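Local coordinates for succinate dehydrogenase subunit A (Mycolicibacterium smegmatis MC2 51, PDB 6LUM), which probably oxidises succinate to fumarate with a bound FAD, as the flavoprotein subunit of a respiratory succinate dehydrogenase complex, at residues D[2-7]-D[191-196]; D[34-39]-D[218-223]; D[160-165]-D[183-188]. All coordinates share one frame; numbering follows the deposited sequence.

Contact 1. Residues D[2-7]-D[191-196]; sequences IQEHRY and IHVFHA
Gln-3 pairs with His-192 and Arg-6 with His-195 in two strands, 3-6 and 191-195, that run parallel with their short axes 19° apart and 4.7 Å from one another at closest approach. Five backbone hydrogen bonds stitch the pair from Gln-3 N to Ile-191 O through to Tyr-7 N to His-195 O. Parallel neighbours bring like positions together on one face of a sheet, and here that face carries Gln-3 and His-5 beside His-192 and Phe-194. The His-5 ring lies in an offset stack over Phe-194, its centroid 4.4 Å from that of the phenyl ring and the planes within 9° of each other; CE2 of Phe-194 sits over the rim of the imidazole. At its edge His-5 meets His-192 rim to rim, and a hydrogen bond of 2.9 Å joins His-5 NE2 to His-192 ND1. Either nitrogen could be the donor. Gln-3 covers one face of the His-192 ring, its CG 4.3 Å from the centroid. The amide of Gln-3 lies almost parallel to that imidazole, while Gln-3 NE2 hydrogen-bonds Asp-190 OD2. Tyr-7 extends the aromatic row, with CD2 4.0 Å from Phe-194 CD2. On the other face, the bent chain of Glu-4 (chi2 -77°) has its carboxylate beside Val-193, OE2 lying 3.7 Å from CG2 of the valine. OE1 of Glu-4 comes edge-on to His-195, 3.7 Å from CD2 and nearly in the ring plane. The aromatic cluster thus marks where the N-terminal strand joins, as an outermost strand within the chain, the antiparallel meander inserted in the Rossmann-like FAD-binding fold of this flavoprotein family.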
# COMPACT_ATOMS: atom_id res chain seq x y z
N ILE D 2 -35.03 -5.78 18.01
CA ILE D 2 -35.20 -5.80 16.56
C ILE D 2 -34.28 -4.79 15.91
O ILE D 2 -34.42 -3.59 16.12
CB ILE D 2 -36.64 -5.52 16.17
CG1 ILE D 2 -37.55 -6.57 16.79
CG2 ILE D 2 -36.77 -5.52 14.67
CD1 ILE D 2 -38.95 -6.53 16.26
N GLN D 3 -33.35 -5.28 15.11
CA GLN D 3 -32.39 -4.39 14.48
C GLN D 3 -32.71 -4.23 13.00
O GLN D 3 -33.44 -5.02 12.41
CB GLN D 3 -30.98 -4.91 14.70
CG GLN D 3 -30.81 -5.40 16.10
CD GLN D 3 -29.41 -5.20 16.60
OE1 GLN D 3 -28.59 -4.53 15.97
NE2 GLN D 3 -29.12 -5.78 17.76
N GLU D 4 -32.15 -3.19 12.40
CA GLU D 4 -32.48 -2.81 11.04
C GLU D 4 -31.20 -2.63 10.25
O GLU D 4 -30.28 -1.94 10.71
CB GLU D 4 -33.28 -1.50 11.02
CG GLU D 4 -34.64 -1.54 11.70
CD GLU D 4 -35.71 -2.21 10.87
OE1 GLU D 4 -35.62 -2.16 9.63
OE2 GLU D 4 -36.67 -2.74 11.47
N HIS D 5 -31.13 -3.24 9.08
CA HIS D 5 -30.00 -3.08 8.18
C HIS D 5 -30.53 -2.70 6.80
O HIS D 5 -31.65 -3.03 6.44
CB HIS D 5 -29.15 -4.34 8.07
CG HIS D 5 -28.81 -4.99 9.38
ND1 HIS D 5 -27.54 -5.01 9.89
CD2 HIS D 5 -29.58 -5.67 10.26
CE1 HIS D 5 -27.53 -5.66 11.03
NE2 HIS D 5 -28.76 -6.07 11.28
N ARG D 6 -29.69 -2.02 6.03
CA ARG D 6 -30.05 -1.57 4.69
C ARG D 6 -28.94 -1.99 3.74
O ARG D 6 -27.83 -1.45 3.81
CB ARG D 6 -30.24 -0.05 4.64
CG ARG D 6 -31.52 0.45 5.27
CD ARG D 6 -32.52 0.84 4.20
NE ARG D 6 -33.67 1.54 4.76
CZ ARG D 6 -34.07 2.74 4.36
NH1 ARG D 6 -33.43 3.36 3.38
NH2 ARG D 6 -35.12 3.31 4.92
N TYR D 7 -29.24 -2.92 2.85
CA TYR D 7 -28.27 -3.43 1.90
C TYR D 7 -28.88 -3.44 0.51
O TYR D 7 -30.10 -3.53 0.36
CB TYR D 7 -27.81 -4.85 2.26
CG TYR D 7 -26.87 -4.88 3.42
CD1 TYR D 7 -25.51 -4.76 3.24
CD2 TYR D 7 -27.34 -5.03 4.71
CE1 TYR D 7 -24.66 -4.78 4.29
CE2 TYR D 7 -26.49 -5.05 5.77
CZ TYR D 7 -25.15 -4.92 5.55
OH TYR D 7 -24.29 -4.94 6.62
N ILE D 191 -33.94 -10.45 16.59
CA ILE D 191 -34.50 -10.45 15.25
C ILE D 191 -33.89 -9.30 14.47
O ILE D 191 -33.76 -8.19 14.99
CB ILE D 191 -36.04 -10.33 15.29
CG1 ILE D 191 -36.61 -11.21 16.39
CG2 ILE D 191 -36.63 -10.71 13.97
CD1 ILE D 191 -36.48 -12.67 16.11
N HIS D 192 -33.49 -9.56 13.24
CA HIS D 192 -32.93 -8.54 12.37
C HIS D 192 -33.78 -8.44 11.13
O HIS D 192 -34.34 -9.43 10.66
CB HIS D 192 -31.51 -8.86 11.96
CG HIS D 192 -30.55 -8.95 13.10
ND1 HIS D 192 -29.37 -8.24 13.14
CD2 HIS D 192 -30.59 -9.66 14.25
CE1 HIS D 192 -28.73 -8.51 14.26
NE2 HIS D 192 -29.45 -9.37 14.95
N VAL D 193 -33.88 -7.23 10.59
CA VAL D 193 -34.59 -6.99 9.35
C VAL D 193 -33.59 -6.40 8.37
O VAL D 193 -33.07 -5.31 8.60
CB VAL D 193 -35.78 -6.04 9.53
CG1 VAL D 193 -36.68 -6.12 8.33
CG2 VAL D 193 -36.54 -6.40 10.78
N PHE D 194 -33.32 -7.12 7.30
CA PHE D 194 -32.43 -6.66 6.24
C PHE D 194 -33.31 -6.15 5.12
O PHE D 194 -33.93 -6.95 4.42
CB PHE D 194 -31.52 -7.77 5.74
CG PHE D 194 -30.59 -8.31 6.77
CD1 PHE D 194 -31.01 -9.20 7.72
CD2 PHE D 194 -29.27 -7.92 6.77
CE1 PHE D 194 -30.15 -9.68 8.65
CE2 PHE D 194 -28.42 -8.40 7.70
CZ PHE D 194 -28.86 -9.28 8.64
N HIS D 195 -33.38 -4.84 4.95
CA HIS D 195 -34.14 -4.27 3.85
C HIS D 195 -33.24 -4.15 2.64
O HIS D 195 -32.17 -3.56 2.71
CB HIS D 195 -34.75 -2.93 4.24
CG HIS D 195 -36.09 -3.05 4.87
ND1 HIS D 195 -37.23 -3.36 4.16
CD2 HIS D 195 -36.48 -2.95 6.17
CE1 HIS D 195 -38.26 -3.44 4.98
NE2 HIS D 195 -37.84 -3.19 6.20
N ALA D 196 -33.67 -4.74 1.53
CA ALA D 196 -32.82 -4.86 0.37
C ALA D 196 -33.59 -4.48 -0.88
O ALA D 196 -34.80 -4.29 -0.86
CB ALA D 196 -32.27 -6.28 0.23

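Contact 2. Residues D[34-39]-D[218-223]; sequences LTKLYP and TLTGDG. With FAD (flavin-adenine dinucleotide), chain Y.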
# COMPACT_ATOMS: atom_id res chain seq x y z
N LEU D 34 -26.21 -14.16 4.41
CA LEU D 34 -26.69 -14.75 5.65
C LEU D 34 -26.50 -16.25 5.59
O LEU D 34 -26.74 -16.87 4.56
CB LEU D 34 -28.17 -14.46 5.89
CG LEU D 34 -28.74 -13.07 5.68
CD1 LEU D 34 -30.10 -13.03 6.30
CD2 LEU D 34 -27.85 -12.06 6.30
N THR D 35 -26.08 -16.84 6.71
CA THR D 35 -25.80 -18.26 6.75
C THR D 35 -26.30 -18.79 8.08
O THR D 35 -26.16 -18.11 9.09
CB THR D 35 -24.31 -18.52 6.62
OG1 THR D 35 -23.73 -17.59 5.70
CG2 THR D 35 -24.09 -19.87 6.03
N LYS D 36 -26.89 -19.97 8.09
CA LYS D 36 -27.15 -20.61 9.37
C LYS D 36 -25.95 -21.38 9.87
O LYS D 36 -25.95 -21.84 11.01
CB LYS D 36 -28.35 -21.54 9.27
CG LYS D 36 -28.02 -22.85 8.66
CD LYS D 36 -29.24 -23.59 8.21
CE LYS D 36 -29.98 -24.18 9.34
NZ LYS D 36 -31.12 -24.97 8.83
N LEU D 37 -24.91 -21.49 9.05
CA LEU D 37 -23.68 -22.18 9.38
C LEU D 37 -22.54 -21.22 9.16
O LEU D 37 -22.74 -20.02 8.96
CB LEU D 37 -23.47 -23.42 8.51
CG LEU D 37 -24.57 -24.47 8.45
CD1 LEU D 37 -24.48 -25.22 7.17
CD2 LEU D 37 -24.43 -25.41 9.60
N TYR D 38 -21.33 -21.73 9.21
CA TYR D 38 -20.23 -20.97 8.67
C TYR D 38 -20.11 -21.31 7.19
O TYR D 38 -20.51 -22.39 6.78
CB TYR D 38 -18.94 -21.28 9.42
CG TYR D 38 -18.83 -20.44 10.66
CD1 TYR D 38 -19.54 -20.75 11.79
CD2 TYR D 38 -18.06 -19.30 10.68
CE1 TYR D 38 -19.47 -19.97 12.91
CE2 TYR D 38 -17.97 -18.52 11.79
CZ TYR D 38 -18.68 -18.86 12.91
OH TYR D 38 -18.59 -18.08 14.03
N PRO D 39 -19.61 -20.39 6.36
CA PRO D 39 -19.66 -20.63 4.92
C PRO D 39 -19.11 -21.97 4.49
O PRO D 39 -19.66 -22.58 3.57
CB PRO D 39 -18.83 -19.48 4.37
CG PRO D 39 -19.02 -18.43 5.33
CD PRO D 39 -19.12 -19.05 6.67
N THR D 218 -28.58 -30.28 8.74
CA THR D 218 -29.05 -28.91 8.63
C THR D 218 -29.74 -28.63 7.31
O THR D 218 -30.03 -27.47 7.01
CB THR D 218 -27.87 -27.96 8.80
OG1 THR D 218 -26.91 -28.23 7.78
CG2 THR D 218 -27.23 -28.18 10.13
N LEU D 219 -30.00 -29.66 6.50
CA LEU D 219 -30.73 -29.50 5.25
C LEU D 219 -32.18 -29.90 5.50
O LEU D 219 -32.62 -30.99 5.17
CB LEU D 219 -30.12 -30.34 4.14
CG LEU D 219 -28.80 -29.88 3.58
CD1 LEU D 219 -28.55 -30.63 2.32
CD2 LEU D 219 -28.80 -28.40 3.34
N THR D 220 -32.92 -28.98 6.11
CA THR D 220 -34.34 -29.19 6.34
C THR D 220 -35.21 -28.62 5.23
O THR D 220 -36.30 -29.13 4.98
CB THR D 220 -34.74 -28.57 7.67
OG1 THR D 220 -34.59 -27.16 7.60
CG2 THR D 220 -33.86 -29.10 8.78
N GLY D 221 -34.74 -27.58 4.57
CA GLY D 221 -35.45 -26.98 3.46
C GLY D 221 -36.18 -25.76 3.94
O GLY D 221 -37.30 -25.86 4.44
N ASP D 222 -35.58 -24.59 3.76
CA ASP D 222 -36.10 -23.41 4.43
C ASP D 222 -36.35 -22.30 3.43
O ASP D 222 -37.29 -21.52 3.60
CB ASP D 222 -35.14 -22.95 5.50
CG ASP D 222 -34.94 -23.98 6.58
OD1 ASP D 222 -35.83 -24.83 6.76
OD2 ASP D 222 -33.89 -23.94 7.25
N GLY D 223 -35.53 -22.20 2.40
CA GLY D 223 -35.89 -21.34 1.29
C GLY D 223 -37.17 -21.81 0.64
O GLY D 223 -38.06 -21.01 0.34
PA FAD Y . -25.82 -26.10 0.03
O1A FAD Y . -24.34 -26.18 -0.27
O2A FAD Y . -26.65 -27.36 0.06
O5B FAD Y . -26.00 -25.33 1.43
C5B FAD Y . -26.99 -24.32 1.57
C4B FAD Y . -26.38 -23.10 2.26
O4B FAD Y . -27.38 -22.11 2.47
C3B FAD Y . -25.78 -23.47 3.61
O3B FAD Y . -24.36 -23.29 3.57
C2B FAD Y . -26.46 -22.57 4.63
O2B FAD Y . -25.54 -21.74 5.34
C1B FAD Y . -27.43 -21.69 3.84
N9A FAD Y . -28.81 -21.86 4.37
C8A FAD Y . -29.60 -22.93 4.19
N7A FAD Y . -30.79 -22.77 4.81
C5A FAD Y . -30.78 -21.56 5.41
C6A FAD Y . -31.72 -20.77 6.23
N6A FAD Y . -32.95 -21.24 6.54
N1A FAD Y . -31.31 -19.55 6.65
C2A FAD Y . -30.10 -19.07 6.34
N3A FAD Y . -29.19 -19.73 5.61
C4A FAD Y . -29.47 -20.97 5.12
N1 FAD Y . -23.42 -33.01 -6.57
C2 FAD Y . -22.55 -33.24 -7.59
O2 FAD Y . -22.70 -32.60 -8.65
N3 FAD Y . -21.54 -34.12 -7.50
C4 FAD Y . -21.32 -34.84 -6.40
O4 FAD Y . -20.37 -35.66 -6.35
C4X FAD Y . -22.23 -34.66 -5.24
N5 FAD Y . -22.07 -35.35 -4.09
C5X FAD Y . -22.92 -35.17 -3.05
C6 FAD Y . -22.74 -35.89 -1.88
C7 FAD Y . -23.60 -35.70 -0.80
C7M FAD Y . -23.40 -36.49 0.47
C8 FAD Y . -24.72 -34.73 -0.91
C8M FAD Y . -25.65 -34.52 0.26
C9 FAD Y . -24.90 -34.00 -2.08
C9A FAD Y . -24.04 -34.19 -3.15
N10 FAD Y . -24.22 -33.45 -4.34
C10 FAD Y . -23.32 -33.68 -5.40
C1' FAD Y . -25.31 -32.49 -4.47
C2' FAD Y . -24.73 -31.09 -4.64
O2' FAD Y . -23.66 -30.90 -3.70
C3' FAD Y . -25.80 -30.02 -4.41
O3' FAD Y . -26.57 -29.86 -5.61
C4' FAD Y . -25.17 -28.69 -4.03
O4' FAD Y . -24.14 -28.91 -3.05
C5' FAD Y . -26.21 -27.73 -3.46
O5' FAD Y . -25.56 -26.71 -2.70
P FAD Y . -26.20 -25.24 -2.60
O1P FAD Y . -25.13 -24.24 -2.99
O2P FAD Y . -27.52 -25.24 -3.33
O3P FAD Y . -26.49 -25.08 -1.03
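Lys-36 and Asp-222 meet beside the adenine of FAD, the lysine over one face and the aspartate at the edge that bears the amino group. CD of Lys-36 stands almost directly above the ring system, 3.8 Å from FAD C5A, and its NZ stays on the same side of the plane. Asp-222 presents OD2 to FAD N6A, which donates a hydrogen bond of 2.9 Å; the N-H...O angle of 133° leaves it distinctly bent, with OD2 a little to the lysine's side of the adenine plane. The lysine chain leaves its backbone in the crowded position, CG between N and the carbonyl carbon (chi1 80°), and bends at chi3 (-75°), which places CE; NZ then reaches the loop 218-223. There NZ donates to Thr-218 O at 3.3 Å and forms a salt bridge with Asp-222 OD2 whose hydrogen bond is weak, at 3.4 Å, while its stronger partner is Glu-510. The same OD2 therefore serves both adenine and lysine, and the ammonium charge would ease the repulsion between the neighbouring carboxylates of Asp-222 and Glu-510. Leu-37 meets Thr-218 through its two methyls: CD1 lies 3.9 Å from Thr-218 OG1, and CD2 is 4.0 Å from Thr-218 CG2. As is usual in Rossmann-like folds, the end of the second parallel strand, 31-35, lies at the adenosine part of FAD; the lysine and aspartate are details of this protein. Strand 31-35 pairs with strand 9-12, whereas Asp-222 occupies the N-cap position of helix 223-229, its side chain making no capping bond but turned to the adenine and Lys-36; helix 503-527 supplies Glu-510, and Ser-76 of the neighbouring subunit B packs on Leu-37.

Contact 3. Residues D[160-165]-D[183-188]; sequences NEFYAL and AYELAT. With FAD (flavin-adenine dinucleotide), chain Y.
Phe-162 and Glu-185 lie side by side and point the same way across an antiparallel beta hairpin, the one made by strands 162-172 and 175-185. CB of Glu-185 rests over a face of the Phe-162 ring in a CH-pi contact, 4.2 Å from its centroid. With CG anti to the backbone N (chi1 -171°), Glu-185 CG comes to 3.6 Å from Phe-162 CE1; the chain beyond is extended, the carboxylate plane turned 45° from the ring. The edge of the same ring meets Ala-183 CB, and the rings of Phe-159 and His-192 approach Phe-162 edge to face. On the face that carries Tyr-163 and Tyr-184, Tyr-163 lies beside Leu-186, its CE1 4.0 Å from Leu-186 CB. Leu-165 lies beside Tyr-184, with CD1 of the leucine 3.8 Å from CB of the tyrosine, and helix 503-527 packs against both residues. The strand 162-165 is only weakly bonded. Leu-186 N gives a straight hydrogen bond to Glu-161 O, 3.1 Å long at 168°, and Tyr-163 N bonds to Tyr-184 O, but the return bond from Tyr-184 N to Tyr-163 O is weak. Glu-161, with positive phi, takes a left-handed backbone conformation where the chain passes from strand 157-160 into the hairpin; its OE2 forms a salt bridge with Arg-74 of subunit B, while OE1 passes Leu-186 CD2. In the Rossmann-like flavoprotein fold this hairpin begins the meander that follows the third parallel strand. Its first strand also touches the cofactor, through a weak hydrogen bond of 3.3 Å from Ala-164 N to FAD N1A.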
# COMPACT_ATOMS: atom_id res chain seq x y z
N ASN D 160 -22.84 -14.77 9.95
CA ASN D 160 -22.82 -16.20 10.23
C ASN D 160 -23.78 -16.55 11.35
O ASN D 160 -23.88 -15.83 12.34
CB ASN D 160 -21.42 -16.65 10.61
CG ASN D 160 -20.39 -16.27 9.59
OD1 ASN D 160 -20.40 -16.76 8.47
ND2 ASN D 160 -19.50 -15.37 9.96
N GLU D 161 -24.49 -17.66 11.18
CA GLU D 161 -25.47 -18.14 12.13
C GLU D 161 -26.63 -17.15 12.29
O GLU D 161 -26.93 -16.66 13.37
CB GLU D 161 -24.81 -18.48 13.46
CG GLU D 161 -23.93 -19.69 13.34
CD GLU D 161 -23.18 -20.01 14.60
OE1 GLU D 161 -23.18 -19.17 15.52
OE2 GLU D 161 -22.59 -21.10 14.67
N PHE D 162 -27.27 -16.88 11.16
CA PHE D 162 -28.45 -16.04 11.05
C PHE D 162 -29.52 -16.86 10.35
O PHE D 162 -29.53 -16.95 9.13
CB PHE D 162 -28.17 -14.78 10.24
CG PHE D 162 -27.72 -13.62 11.05
CD1 PHE D 162 -26.56 -13.68 11.77
CD2 PHE D 162 -28.43 -12.45 11.05
CE1 PHE D 162 -26.13 -12.60 12.49
CE2 PHE D 162 -28.00 -11.39 11.77
CZ PHE D 162 -26.85 -11.46 12.49
N TYR D 163 -30.45 -17.44 11.09
CA TYR D 163 -31.49 -18.25 10.48
C TYR D 163 -32.53 -17.34 9.86
O TYR D 163 -33.43 -16.86 10.54
CB TYR D 163 -32.13 -19.17 11.51
CG TYR D 163 -31.23 -20.24 12.04
CD1 TYR D 163 -30.07 -19.92 12.72
CD2 TYR D 163 -31.53 -21.57 11.88
CE1 TYR D 163 -29.24 -20.88 13.20
CE2 TYR D 163 -30.72 -22.54 12.37
CZ TYR D 163 -29.57 -22.19 13.02
OH TYR D 163 -28.74 -23.17 13.51
N ALA D 164 -32.42 -17.09 8.56
CA ALA D 164 -33.42 -16.29 7.86
C ALA D 164 -34.77 -16.97 7.91
O ALA D 164 -34.97 -18.00 7.28
CB ALA D 164 -33.02 -16.05 6.42
N LEU D 165 -35.72 -16.37 8.63
CA LEU D 165 -37.00 -17.01 8.91
C LEU D 165 -38.14 -16.52 8.05
O LEU D 165 -39.14 -17.23 7.93
CB LEU D 165 -37.37 -16.82 10.38
CG LEU D 165 -36.57 -17.64 11.37
CD1 LEU D 165 -36.97 -17.33 12.78
CD2 LEU D 165 -36.76 -19.10 11.07
N ALA D 183 -34.52 -12.20 9.77
CA ALA D 183 -33.59 -13.22 10.21
C ALA D 183 -33.53 -13.26 11.72
O ALA D 183 -33.96 -12.34 12.41
CB ALA D 183 -32.19 -12.97 9.64
N TYR D 184 -32.96 -14.34 12.25
CA TYR D 184 -32.89 -14.58 13.68
C TYR D 184 -31.45 -14.90 14.03
O TYR D 184 -30.93 -15.95 13.65
CB TYR D 184 -33.81 -15.73 14.06
CG TYR D 184 -33.73 -16.20 15.49
CD1 TYR D 184 -34.65 -15.76 16.43
CD2 TYR D 184 -32.77 -17.10 15.90
CE1 TYR D 184 -34.59 -16.20 17.72
CE2 TYR D 184 -32.71 -17.53 17.19
CZ TYR D 184 -33.62 -17.08 18.10
OH TYR D 184 -33.55 -17.52 19.39
N GLU D 185 -30.79 -14.00 14.74
CA GLU D 185 -29.41 -14.22 15.14
C GLU D 185 -29.35 -15.28 16.22
O GLU D 185 -29.87 -15.08 17.32
CB GLU D 185 -28.79 -12.93 15.63
CG GLU D 185 -27.32 -13.02 15.87
CD GLU D 185 -26.75 -11.76 16.48
OE1 GLU D 185 -27.51 -11.04 17.14
OE2 GLU D 185 -25.55 -11.50 16.31
N LEU D 186 -28.70 -16.40 15.93
CA LEU D 186 -28.64 -17.49 16.90
C LEU D 186 -27.91 -17.06 18.16
O LEU D 186 -28.28 -17.45 19.26
CB LEU D 186 -27.96 -18.71 16.29
CG LEU D 186 -27.65 -19.85 17.25
CD1 LEU D 186 -28.85 -20.71 17.48
CD2 LEU D 186 -26.51 -20.68 16.74
N ALA D 187 -26.87 -16.24 18.01
CA ALA D 187 -25.95 -15.99 19.11
C ALA D 187 -26.54 -15.09 20.18
O ALA D 187 -26.12 -15.17 21.34
CB ALA D 187 -24.67 -15.36 18.57
N THR D 188 -27.48 -14.22 19.83
CA THR D 188 -28.05 -13.28 20.77
C THR D 188 -29.54 -13.40 20.95
O THR D 188 -30.07 -12.86 21.93
CB THR D 188 -27.74 -11.84 20.35
OG1 THR D 188 -28.39 -11.56 19.11
CG2 THR D 188 -26.26 -11.65 20.16
PA FAD Y . -25.82 -26.10 0.03
O1A FAD Y . -24.34 -26.18 -0.27
O2A FAD Y . -26.65 -27.36 0.06
O5B FAD Y . -26.00 -25.33 1.43
C5B FAD Y . -26.99 -24.32 1.57
C4B FAD Y . -26.38 -23.10 2.26
O4B FAD Y . -27.38 -22.11 2.47
C3B FAD Y . -25.78 -23.47 3.61
O3B FAD Y . -24.36 -23.29 3.57
C2B FAD Y . -26.46 -22.57 4.63
O2B FAD Y . -25.54 -21.74 5.34
C1B FAD Y . -27.43 -21.69 3.84
N9A FAD Y . -28.81 -21.86 4.37
C8A FAD Y . -29.60 -22.93 4.19
N7A FAD Y . -30.79 -22.77 4.81
C5A FAD Y . -30.78 -21.56 5.41
C6A FAD Y . -31.72 -20.77 6.23
N6A FAD Y . -32.95 -21.24 6.54
N1A FAD Y . -31.31 -19.55 6.65
C2A FAD Y . -30.10 -19.07 6.34
N3A FAD Y . -29.19 -19.73 5.61
C4A FAD Y . -29.47 -20.97 5.12
N1 FAD Y . -23.42 -33.01 -6.57
C2 FAD Y . -22.55 -33.24 -7.59
O2 FAD Y . -22.70 -32.60 -8.65
N3 FAD Y . -21.54 -34.12 -7.50
C4 FAD Y . -21.32 -34.84 -6.40
O4 FAD Y . -20.37 -35.66 -6.35
C4X FAD Y . -22.23 -34.66 -5.24
N5 FAD Y . -22.07 -35.35 -4.09
C5X FAD Y . -22.92 -35.17 -3.05
C6 FAD Y . -22.74 -35.89 -1.88
C7 FAD Y . -23.60 -35.70 -0.80
C7M FAD Y . -23.40 -36.49 0.47
C8 FAD Y . -24.72 -34.73 -0.91
C8M FAD Y . -25.65 -34.52 0.26
C9 FAD Y . -24.90 -34.00 -2.08
C9A FAD Y . -24.04 -34.19 -3.15
N10 FAD Y . -24.22 -33.45 -4.34
C10 FAD Y . -23.32 -33.68 -5.40
C1' FAD Y . -25.31 -32.49 -4.47
C2' FAD Y . -24.73 -31.09 -4.64
O2' FAD Y . -23.66 -30.90 -3.70
C3' FAD Y . -25.80 -30.02 -4.41
O3' FAD Y . -26.57 -29.86 -5.61
C4' FAD Y . -25.17 -28.69 -4.03
O4' FAD Y . -24.14 -28.91 -3.05
C5' FAD Y . -26.21 -27.73 -3.46
O5' FAD Y . -25.56 -26.71 -2.70
P FAD Y . -26.20 -25.24 -2.60
O1P FAD Y . -25.13 -24.24 -2.99
O2P FAD Y . -27.52 -25.24 -3.33
O3P FAD Y . -26.49 -25.08 -1.03

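From the N terminus, the chain opens with strand 3-6, whose partner 191-195 arrives only some 185 residues later, closing the loop of contact 1. Residues 34-39 begin a second long loop within the first, and it shuts at 218-223, after contact 1 has closed; contacts 1 and 2 therefore cross. Contact 3, a local hairpin between 160-165 and 183-188, lies inside both loops. Strand 175-185 then leads to 191-195, and His-192 O pairs with Ala-183 N, making contacts 1 and 3 neighbours in one sheet. Thr-35 and Phe-162 join contact 2 to contact 3, so the meander and the parallel sheet converge at the adenine end of FAD.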